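Local coordinates for KaiC-like domain-containing protein (Pyrococcus horikoshii, PDB 2EKD) that is of unknown function but belongs to a family in the P-loop NTPase clan and probably contains a KaiC-like domain, at residues E16-Y22 with R149-V155. Numbering follows the deposited sequence.
Sequences ETVLVEY and RIAFYFV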
ATOM      1  N   GLU F  16      15.264  28.544 -18.626  1.00 15.50           N
ATOM      2  CA  GLU F  16      14.627  27.250 -18.405  1.00 17.14           C
ATOM      3  C   GLU F  16      15.132  26.519 -17.172  1.00 16.92           C
ATOM      4  O   GLU F  16      16.270  26.699 -16.733  1.00 17.41           O
ATOM      5  CB  GLU F  16      14.822  26.305 -19.595  1.00 16.26           C
ATOM      6  CG  GLU F  16      13.870  26.511 -20.760  1.00 19.87           C
ATOM      7  CD  GLU F  16      13.732  25.264 -21.630  1.00 22.46           C
ATOM      8  OE1 GLU F  16      13.166  24.251 -21.150  1.00 25.00           O
ATOM      9  OE2 GLU F  16      14.190  25.290 -22.790  1.00 23.95           O
ATOM     10  N   THR F  17      14.258  25.694 -16.613  1.00 16.19           N
ATOM     11  CA  THR F  17      14.618  24.850 -15.491  1.00 16.56           C
ATOM     12  C   THR F  17      14.370  23.456 -16.051  1.00 16.79           C
ATOM     13  O   THR F  17      13.240  23.098 -16.390  1.00 17.15           O
ATOM     14  CB  THR F  17      13.744  25.098 -14.256  1.00 17.32           C
ATOM     15  OG1 THR F  17      14.029  26.405 -13.737  1.00 22.19           O
ATOM     16  CG2 THR F  17      14.051  24.059 -13.179  1.00 15.59           C
ATOM     17  N   VAL F  18      15.444  22.689 -16.177  1.00 16.21           N
ATOM     18  CA  VAL F  18      15.370  21.350 -16.727  1.00 15.89           C
ATOM     19  C   VAL F  18      15.544  20.288 -15.654  1.00 17.21           C
ATOM     20  O   VAL F  18      16.547  20.258 -14.941  1.00 18.75           O
ATOM     21  CB  VAL F  18      16.457  21.148 -17.807  1.00 15.91           C
ATOM     22  CG1 VAL F  18      16.221  19.856 -18.548  1.00 13.97           C
ATOM     23  CG2 VAL F  18      16.466  22.335 -18.765  1.00 14.75           C
ATOM     24  N   LEU F  19      14.559  19.412 -15.539  1.00 16.59           N
ATOM     25  CA  LEU F  19      14.634  18.344 -14.567  1.00 17.63           C
ATOM     26  C   LEU F  19      15.306  17.164 -15.264  1.00 18.69           C
ATOM     27  O   LEU F  19      14.869  16.736 -16.333  1.00 19.71           O
ATOM     28  CB  LEU F  19      13.225  17.970 -14.105  1.00 16.72           C
ATOM     29  CG  LEU F  19      13.084  17.085 -12.864  1.00 17.51           C
ATOM     30  CD1 LEU F  19      13.794  17.725 -11.671  1.00 17.83           C
ATOM     31  CD2 LEU F  19      11.604  16.892 -12.569  1.00 14.00           C
ATOM     32  N   VAL F  20      16.388  16.669 -14.673  1.00 17.30           N
ATOM     33  CA  VAL F  20      17.113  15.528 -15.218  1.00 16.67           C
ATOM     34  C   VAL F  20      16.877  14.346 -14.275  1.00 17.18           C
ATOM     35  O   VAL F  20      17.492  14.253 -13.205  1.00 17.85           O
ATOM     36  CB  VAL F  20      18.633  15.816 -15.304  1.00 17.78           C
ATOM     37  CG1 VAL F  20      19.370  14.602 -15.870  1.00 16.97           C
ATOM     38  CG2 VAL F  20      18.879  17.044 -16.175  1.00 17.05           C
ATOM     39  N   GLU F  21      15.973  13.456 -14.673  1.00 14.71           N
ATOM     40  CA  GLU F  21      15.632  12.295 -13.868  1.00 14.60           C
ATOM     41  C   GLU F  21      16.534  11.106 -14.165  1.00 14.44           C
ATOM     42  O   GLU F  21      16.772  10.754 -15.323  1.00 14.86           O
ATOM     43  CB  GLU F  21      14.160  11.927 -14.093  1.00 13.30           C
ATOM     44  CG  GLU F  21      13.230  13.099 -13.842  1.00 14.69           C
ATOM     45  CD  GLU F  21      11.763  12.784 -14.054  1.00 16.42           C
ATOM     46  OE1 GLU F  21      11.431  11.860 -14.824  1.00 18.69           O
ATOM     47  OE2 GLU F  21      10.932  13.487 -13.458  1.00 20.14           O
ATOM     48  N   TYR F  22      17.040  10.486 -13.108  1.00 13.39           N
ATOM     49  CA  TYR F  22      17.913   9.335 -13.273  1.00 14.86           C
ATOM     50  C   TYR F  22      17.666   8.324 -12.154  1.00 14.80           C
ATOM     51  O   TYR F  22      16.827   8.557 -11.283  1.00 15.65           O
ATOM     52  CB  TYR F  22      19.377   9.798 -13.284  1.00 12.68           C
ATOM     53  CG  TYR F  22      19.896  10.331 -11.964  1.00 15.37           C
ATOM     54  CD1 TYR F  22      20.462   9.473 -11.016  1.00 15.45           C
ATOM     55  CD2 TYR F  22      19.827  11.694 -11.659  1.00 13.99           C
ATOM     56  CE1 TYR F  22      20.950   9.959  -9.802  1.00 15.56           C
ATOM     57  CE2 TYR F  22      20.309  12.188 -10.447  1.00 14.09           C
ATOM     58  CZ  TYR F  22      20.870  11.315  -9.523  1.00 15.66           C
ATOM     59  OH  TYR F  22      21.349  11.791  -8.318  1.00 15.13           O
ATOM     60  N   ARG F 149      20.634  32.108 -16.404  1.00 20.92           N
ATOM     61  CA  ARG F 149      21.094  30.730 -16.496  1.00 19.30           C
ATOM     62  C   ARG F 149      20.080  29.733 -17.041  1.00 19.02           C
ATOM     63  O   ARG F 149      18.923  30.064 -17.300  1.00 19.05           O
ATOM     64  CB  ARG F 149      21.544  30.242 -15.113  1.00 17.55           C
ATOM     65  CG  ARG F 149      20.434  29.576 -14.278  1.00 17.64           C
ATOM     66  CD  ARG F 149      19.325  30.550 -13.875  1.00 19.55           C
ATOM     67  NE  ARG F 149      18.233  29.852 -13.205  1.00 23.09           N
ATOM     68  CZ  ARG F 149      17.241  29.222 -13.830  1.00 23.22           C
ATOM     69  NH1 ARG F 149      17.182  29.214 -15.156  1.00 24.67           N
ATOM     70  NH2 ARG F 149      16.339  28.544 -13.130  1.00 21.43           N
ATOM     71  N   ILE F 150      20.561  28.506 -17.218  1.00 20.14           N
ATOM     72  CA  ILE F 150      19.757  27.365 -17.639  1.00 21.45           C
ATOM     73  C   ILE F 150      20.124  26.367 -16.550  1.00 21.10           C
ATOM     74  O   ILE F 150      21.276  25.936 -16.470  1.00 20.22           O
ATOM     75  CB  ILE F 150      20.194  26.766 -18.999  1.00 23.29           C
ATOM     76  CG1 ILE F 150      19.959  27.768 -20.134  1.00 25.43           C
ATOM     77  CG2 ILE F 150      19.380  25.497 -19.286  1.00 23.84           C
ATOM     78  CD1 ILE F 150      20.094  27.144 -21.515  1.00 23.12           C
ATOM     79  N   ALA F 151      19.160  26.032 -15.695  1.00 20.31           N
ATOM     80  CA  ALA F 151      19.400  25.102 -14.598  1.00 18.88           C
ATOM     81  C   ALA F 151      19.050  23.656 -14.959  1.00 19.80           C
ATOM     82  O   ALA F 151      18.039  23.387 -15.615  1.00 19.06           O
ATOM     83  CB  ALA F 151      18.606  25.536 -13.370  1.00 16.20           C
ATOM     84  N   PHE F 152      19.903  22.733 -14.531  1.00 17.92           N
ATOM     85  CA  PHE F 152      19.691  21.312 -14.770  1.00 18.13           C
ATOM     86  C   PHE F 152      19.642  20.632 -13.404  1.00 17.03           C
ATOM     87  O   PHE F 152      20.679  20.435 -12.777  1.00 18.47           O
ATOM     88  CB  PHE F 152      20.848  20.718 -15.586  1.00 18.82           C
ATOM     89  CG  PHE F 152      20.876  21.157 -17.028  1.00 20.12           C
ATOM     90  CD1 PHE F 152      20.093  20.513 -17.983  1.00 20.41           C
ATOM     91  CD2 PHE F 152      21.682  22.214 -17.429  1.00 20.68           C
ATOM     92  CE1 PHE F 152      20.115  20.918 -19.319  1.00 22.21           C
ATOM     93  CE2 PHE F 152      21.708  22.627 -18.762  1.00 23.60           C
ATOM     94  CZ  PHE F 152      20.923  21.977 -19.708  1.00 21.58           C
ATOM     95  N   TYR F 153      18.444  20.298 -12.934  1.00 16.93           N
ATOM     96  CA  TYR F 153      18.306  19.629 -11.643  1.00 16.61           C
ATOM     97  C   TYR F 153      18.399  18.118 -11.804  1.00 17.12           C
ATOM     98  O   TYR F 153      17.473  17.486 -12.317  1.00 16.61           O
ATOM     99  CB  TYR F 153      16.968  19.965 -10.986  1.00 16.77           C
ATOM    100  CG  TYR F 153      16.858  21.355 -10.399  1.00 18.36           C
ATOM    101  CD1 TYR F 153      16.706  22.480 -11.216  1.00 17.39           C
ATOM    102  CD2 TYR F 153      16.867  21.539  -9.019  1.00 20.17           C
ATOM    103  CE1 TYR F 153      16.559  23.750 -10.665  1.00 19.56           C
ATOM    104  CE2 TYR F 153      16.723  22.801  -8.457  1.00 21.34           C
ATOM    105  CZ  TYR F 153      16.567  23.900  -9.279  1.00 21.17           C
ATOM    106  OH  TYR F 153      16.423  25.141  -8.703  1.00 22.58           O
ATOM    107  N   PHE F 154      19.528  17.547 -11.384  1.00 17.34           N
ATOM    108  CA  PHE F 154      19.738  16.103 -11.453  1.00 15.59           C
ATOM    109  C   PHE F 154      19.054  15.488 -10.239  1.00 16.25           C
ATOM    110  O   PHE F 154      19.487  15.706  -9.108  1.00 18.29           O
ATOM    111  CB  PHE F 154      21.227  15.762 -11.390  1.00 14.54           C
ATOM    112  CG  PHE F 154      21.961  15.952 -12.686  1.00 14.80           C
ATOM    113  CD1 PHE F 154      22.131  17.221 -13.232  1.00 14.39           C
ATOM    114  CD2 PHE F 154      22.520  14.860 -13.340  1.00 14.47           C
ATOM    115  CE1 PHE F 154      22.851  17.401 -14.414  1.00 11.95           C
ATOM    116  CE2 PHE F 154      23.244  15.026 -14.521  1.00 13.34           C
ATOM    117  CZ  PHE F 154      23.409  16.304 -15.058  1.00 13.25           C
ATOM    118  N   VAL F 155      17.989  14.729 -10.462  1.00 15.88           N
ATOM    119  CA  VAL F 155      17.286  14.108  -9.348  1.00 15.62           C
ATOM    120  C   VAL F 155      17.118  12.608  -9.537  1.00 15.57           C
ATOM    121  O   VAL F 155      16.852  12.135 -10.642  1.00 15.04           O
ATOM    122  CB  VAL F 155      15.877  14.719  -9.145  1.00 16.63           C
ATOM    123  CG1 VAL F 155      15.973  16.244  -9.004  1.00 16.17           C
ATOM    124  CG2 VAL F 155      14.971  14.336 -10.309  1.00 15.90           C
TER
HETATM  125  O   HOH W   1      21.773  14.841  -8.007  1.00 15.78           O
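Val18 and Val20 lie beside Phe152 and Phe154 on one face of adjacent parallel strands, 17-22 and 149-156. These are inner strands of the mixed beta-sheet of an alpha/beta fold, consistent with the P-loop NTPase clan. Val20 CG1 sits over the Phe154 ring face, a CH-pi contact 4.2 Å from the centroid. Val20 CG2 meets the edge of the Phe152 ring. That ring packs obliquely on Val18, and Phe12 meets it edge-to-face. On the other face, Thr17 CG2 touches Tyr153 CE1 at 3.6 Å. Leu19 and Val155 cross at about a right angle, Leu19 CD1 3.7 Å from Val155 CG1. Alternating backbone hydrogen bonds join the strands, from Ala151 N to Glu16 O through to Tyr22 N to Val155 O. Tyr22 CG sits between its backbone N and carbonyl carbon (chi1 68°), which brings the ring against the Phe154 and Val155 backbone, with CE2 3.5 Å from Phe154 C. A water donates to Tyr22 OH and Phe154 O. Tyr22 OH is also hydrogen-bonded to Glu173 OE2 of a third subunit. A leucine in its place would probably lose this intersubunit bond and one partner of the water. The water lies in the Tyr22 ring plane, 2.7 Å from Phe154 O.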